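Local atomic coordinates of putative ring-cleaving dioxygenase MhqO (Bacillus subtilis subsp. subtilis, PDB entry 3OAJ), a protein that is a putative iron-dependent extradiol ring-cleavage dioxygenase that may contribute to the breakdown of aromatic compounds. Residues I109-V117 and G181-Y189. Numbering follows the deposited sequence.
Sequences IERFGEQYV and GKEGDFVRY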
loop_
_atom_site.group_PDB
_atom_site.type_symbol
_atom_site.label_atom_id
_atom_site.label_comp_id
_atom_site.label_asym_id
_atom_site.label_seq_id
_atom_site.Cartn_x
_atom_site.Cartn_y
_atom_site.Cartn_z
ATOM N N ILE A 109 -5.672 14.412 -14.293
ATOM C CA ILE A 109 -4.353 14.963 -14.637
ATOM C C ILE A 109 -3.662 14.031 -15.611
ATOM O O ILE A 109 -3.996 12.852 -15.698
ATOM C CB ILE A 109 -3.468 15.211 -13.376
ATOM C CG1 ILE A 109 -3.013 13.893 -12.728
ATOM C CG2 ILE A 109 -4.175 16.100 -12.362
ATOM C CD1 ILE A 109 -1.621 13.440 -13.163
ATOM N N GLU A 110 -2.696 14.568 -16.344
ATOM C CA GLU A 110 -1.905 13.763 -17.266
ATOM C C GLU A 110 -0.445 13.883 -16.900
ATOM O O GLU A 110 0.020 14.976 -16.607
ATOM C CB GLU A 110 -2.109 14.237 -18.717
ATOM C CG GLU A 110 -1.303 13.427 -19.744
ATOM C CD GLU A 110 -1.811 13.552 -21.172
ATOM O OE1 GLU A 110 -2.778 14.303 -21.410
ATOM O OE2 GLU A 110 -1.240 12.873 -22.058
ATOM N N ARG A 111 0.262 12.757 -16.893
ATOM C CA ARG A 111 1.732 12.797 -16.910
ATOM C C ARG A 111 2.280 11.567 -17.607
ATOM O O ARG A 111 1.665 10.508 -17.582
ATOM C CB ARG A 111 2.324 12.958 -15.503
ATOM C CG ARG A 111 2.091 11.791 -14.570
ATOM C CD ARG A 111 2.650 12.072 -13.173
ATOM N NE ARG A 111 2.602 10.880 -12.334
ATOM C CZ ARG A 111 1.536 10.448 -11.663
ATOM N NH1 ARG A 111 0.373 11.105 -11.671
ATOM N NH2 ARG A 111 1.657 9.337 -10.956
ATOM N N PHE A 112 3.451 11.718 -18.221
ATOM C CA PHE A 112 4.085 10.635 -18.975
ATOM C C PHE A 112 3.135 9.951 -19.969
ATOM O O PHE A 112 3.195 8.738 -20.163
ATOM C CB PHE A 112 4.737 9.607 -18.031
ATOM C CG PHE A 112 5.884 10.157 -17.211
ATOM C CD1 PHE A 112 7.180 10.234 -17.741
ATOM C CD2 PHE A 112 5.673 10.577 -15.905
ATOM C CE1 PHE A 112 8.241 10.726 -16.974
ATOM C CE2 PHE A 112 6.716 11.074 -15.130
ATOM C CZ PHE A 112 8.012 11.156 -15.674
ATOM N N GLY A 113 2.265 10.747 -20.594
ATOM C CA GLY A 113 1.352 10.259 -21.626
ATOM C C GLY A 113 0.180 9.460 -21.082
ATOM O O GLY A 113 -0.594 8.884 -21.851
ATOM N N GLU A 114 0.051 9.414 -19.756
ATOM C CA GLU A 114 -1.050 8.681 -19.132
ATOM C C GLU A 114 -2.021 9.606 -18.434
ATOM O O GLU A 114 -1.635 10.620 -17.845
ATOM C CB GLU A 114 -0.534 7.649 -18.121
ATOM C CG GLU A 114 0.344 6.554 -18.717
ATOM C CD GLU A 114 0.806 5.548 -17.680
ATOM O OE1 GLU A 114 1.370 5.963 -16.650
ATOM O OE2 GLU A 114 0.622 4.338 -17.901
ATOM N N GLN A 115 -3.291 9.223 -18.471
ATOM C CA GLN A 115 -4.325 9.974 -17.780
ATOM C C GLN A 115 -4.654 9.352 -16.422
ATOM O O GLN A 115 -4.785 8.129 -16.291
ATOM C CB GLN A 115 -5.583 10.096 -18.647
ATOM C CG GLN A 115 -5.419 11.068 -19.841
ATOM C CD GLN A 115 -6.662 11.151 -20.739
ATOM O OE1 GLN A 115 -7.683 10.496 -20.486
ATOM N NE2 GLN A 115 -6.570 11.949 -21.804
ATOM N N TYR A 116 -4.744 10.213 -15.407
ATOM C CA TYR A 116 -5.006 9.787 -14.027
ATOM C C TYR A 116 -6.257 10.434 -13.483
ATOM O O TYR A 116 -6.522 11.603 -13.760
ATOM C CB TYR A 116 -3.847 10.160 -13.104
ATOM C CG TYR A 116 -2.568 9.420 -13.398
ATOM C CD1 TYR A 116 -1.714 9.849 -14.419
ATOM C CD2 TYR A 116 -2.213 8.286 -12.666
ATOM C CE1 TYR A 116 -0.539 9.175 -14.694
ATOM C CE2 TYR A 116 -1.033 7.586 -12.945
ATOM C CZ TYR A 116 -0.211 8.043 -13.963
ATOM O OH TYR A 116 0.956 7.360 -14.247
ATOM N N VAL A 117 -7.018 9.669 -12.710
ATOM C CA VAL A 117 -8.097 10.210 -11.896
ATOM C C VAL A 117 -7.543 10.350 -10.477
ATOM O O VAL A 117 -7.103 9.352 -9.880
ATOM C CB VAL A 117 -9.331 9.274 -11.904
ATOM C CG1 VAL A 117 -10.431 9.775 -10.955
ATOM C CG2 VAL A 117 -9.884 9.153 -13.316
ATOM N N GLY A 181 12.412 8.276 -17.205
ATOM C CA GLY A 181 12.617 9.617 -17.718
ATOM C C GLY A 181 12.086 10.634 -16.737
ATOM O O GLY A 181 11.557 10.285 -15.671
ATOM N N LYS A 182 12.214 11.895 -17.119
ATOM C CA LYS A 182 11.719 13.016 -16.332
ATOM C C LYS A 182 10.643 13.755 -17.133
ATOM O O LYS A 182 10.699 13.800 -18.368
ATOM C CB LYS A 182 12.863 13.969 -15.978
ATOM C CG LYS A 182 13.955 13.341 -15.112
ATOM C CD LYS A 182 15.016 14.353 -14.716
ATOM C CE LYS A 182 15.991 13.735 -13.718
ATOM N NZ LYS A 182 17.253 14.547 -13.611
ATOM N N GLU A 183 9.660 14.310 -16.430
ATOM C CA GLU A 183 8.622 15.155 -17.027
ATOM C C GLU A 183 8.043 16.018 -15.913
ATOM O O GLU A 183 7.816 15.526 -14.811
ATOM C CB GLU A 183 7.519 14.308 -17.670
ATOM C CG GLU A 183 6.597 15.107 -18.594
ATOM C CD GLU A 183 5.416 14.293 -19.102
ATOM O OE1 GLU A 183 5.578 13.493 -20.048
ATOM O OE2 GLU A 183 4.310 14.483 -18.577
ATOM N N GLY A 184 7.813 17.300 -16.187
ATOM C CA GLY A 184 7.284 18.202 -15.171
ATOM C C GLY A 184 8.162 18.164 -13.937
ATOM O O GLY A 184 9.393 18.252 -14.040
ATOM N N ASP A 185 7.541 17.973 -12.777
ATOM C CA ASP A 185 8.289 17.914 -11.535
ATOM C C ASP A 185 8.607 16.501 -11.051
ATOM O O ASP A 185 8.773 16.280 -9.852
ATOM C CB ASP A 185 7.583 18.713 -10.427
ATOM C CG ASP A 185 8.523 19.067 -9.277
ATOM O OD1 ASP A 185 9.688 19.457 -9.532
ATOM O OD2 ASP A 185 8.103 18.934 -8.113
ATOM N N PHE A 186 8.719 15.551 -11.980
ATOM C CA PHE A 186 8.883 14.142 -11.611
ATOM C C PHE A 186 10.028 13.446 -12.319
ATOM O O PHE A 186 10.325 13.749 -13.471
ATOM C CB PHE A 186 7.611 13.355 -11.922
ATOM C CG PHE A 186 6.404 13.831 -11.165
ATOM C CD1 PHE A 186 6.274 13.574 -9.796
ATOM C CD2 PHE A 186 5.402 14.535 -11.820
ATOM C CE1 PHE A 186 5.143 14.019 -9.086
ATOM C CE2 PHE A 186 4.276 14.985 -11.126
ATOM C CZ PHE A 186 4.146 14.726 -9.759
ATOM N N VAL A 187 10.661 12.506 -11.623
ATOM C CA VAL A 187 11.423 11.462 -12.294
ATOM C C VAL A 187 10.681 10.146 -12.072
ATOM O O VAL A 187 10.156 9.891 -10.976
ATOM C CB VAL A 187 12.917 11.413 -11.852
ATOM C CG1 VAL A 187 13.035 11.157 -10.357
ATOM C CG2 VAL A 187 13.697 10.375 -12.660
ATOM N N ARG A 188 10.610 9.339 -13.130
ATOM C CA ARG A 188 9.880 8.068 -13.100
ATOM C C ARG A 188 10.830 6.884 -13.177
ATOM O O ARG A 188 11.771 6.873 -13.989
ATOM C CB ARG A 188 8.881 7.998 -14.256
ATOM C CG ARG A 188 8.163 6.648 -14.389
ATOM C CD ARG A 188 6.938 6.761 -15.284
ATOM N NE ARG A 188 5.835 7.378 -14.553
ATOM C CZ ARG A 188 4.558 7.338 -14.918
ATOM N NH1 ARG A 188 4.208 6.698 -16.027
ATOM N NH2 ARG A 188 3.635 7.925 -14.157
ATOM N N TYR A 189 10.556 5.895 -12.343
ATOM C CA TYR A 189 11.259 4.645 -12.273
ATOM C C TYR A 189 10.318 3.463 -12.460
ATOM O O TYR A 189 9.200 3.542 -12.123
ATOM C CB TYR A 189 11.991 4.546 -10.916
ATOM C CG TYR A 189 13.174 5.459 -10.811
ATOM C CD1 TYR A 189 14.331 5.117 -11.407
ATOM C CD2 TYR A 189 13.137 6.647 -10.147
ATOM C CE1 TYR A 189 15.379 5.878 -11.383
ATOM C CE2 TYR A 189 14.263 7.453 -10.139
ATOM C CZ TYR A 189 15.365 7.025 -10.771
ATOM O OH TYR A 189 16.521 7.679 -10.804
HETATM O O HOH W 1 2.327 13.877 -20.603
#
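The ring of Phe112, carried on the type I' turn between strands 107-111 and 114-120, lies between Glu183 and Arg188 of the hairpin formed by strands 178-183 and 186-190. Glu183 CB sits over one face, 3.9 Å from the Phe112 ring centroid, and Arg188 CB over the opposite face, each making a CH-pi contact. Phe186 CB fills in at the ring edge, 4.0 Å from Phe112 CE2. Arg188 is extended as far as CD and bends at chi3 (-78°), which lays its guanidinium nearly parallel to the ring, the planes 21° apart, over the CD2 side of the face that Arg188 CB also covers; Arg188 NE is 3.5 Å from Phe112 CD2. Beyond the ring the guanidinium edge is taken by strand 114-120: Arg188 NH1 gives a fairly straight hydrogen bond and salt bridge to Glu114 OE1 (3.0 Å), and Arg188 NH2 a short hydrogen bond to Tyr116 OH (2.7 Å). Arg188 NH1 reaches Glu114 OE1 from above the carboxylate plane, while Glu114 OE2 binds Arg132. Arg188 NE turns to Asp200, which also pairs with Arg111; this shared carboxylate, with Glu128 on Arg111, probably offsets the closeness of Arg111 NE to Arg188 NH2, 3.6 Å apart. The Glu183 side is looser and more exposed. Glu183 CG lies anti to the backbone N (chi1 -166°), and the extended chain runs antiparallel to the Phe112 side chain, where Glu183 OE2 accepts a hydrogen bond from Phe112 N (2.9 Å) and a water links it to Gly113 N. The contact thus joins two edge hairpins, one in each VOC module, of an eight-stranded sheet, away from the metal site. Its chemistry implies two unequal halves: a buried arginine whose rotation is fixed by neighbouring acids and a tyrosine hydroxyl, and a hydrated carboxylate that holds the turn directly at Phe112 N and through water at Gly113 N.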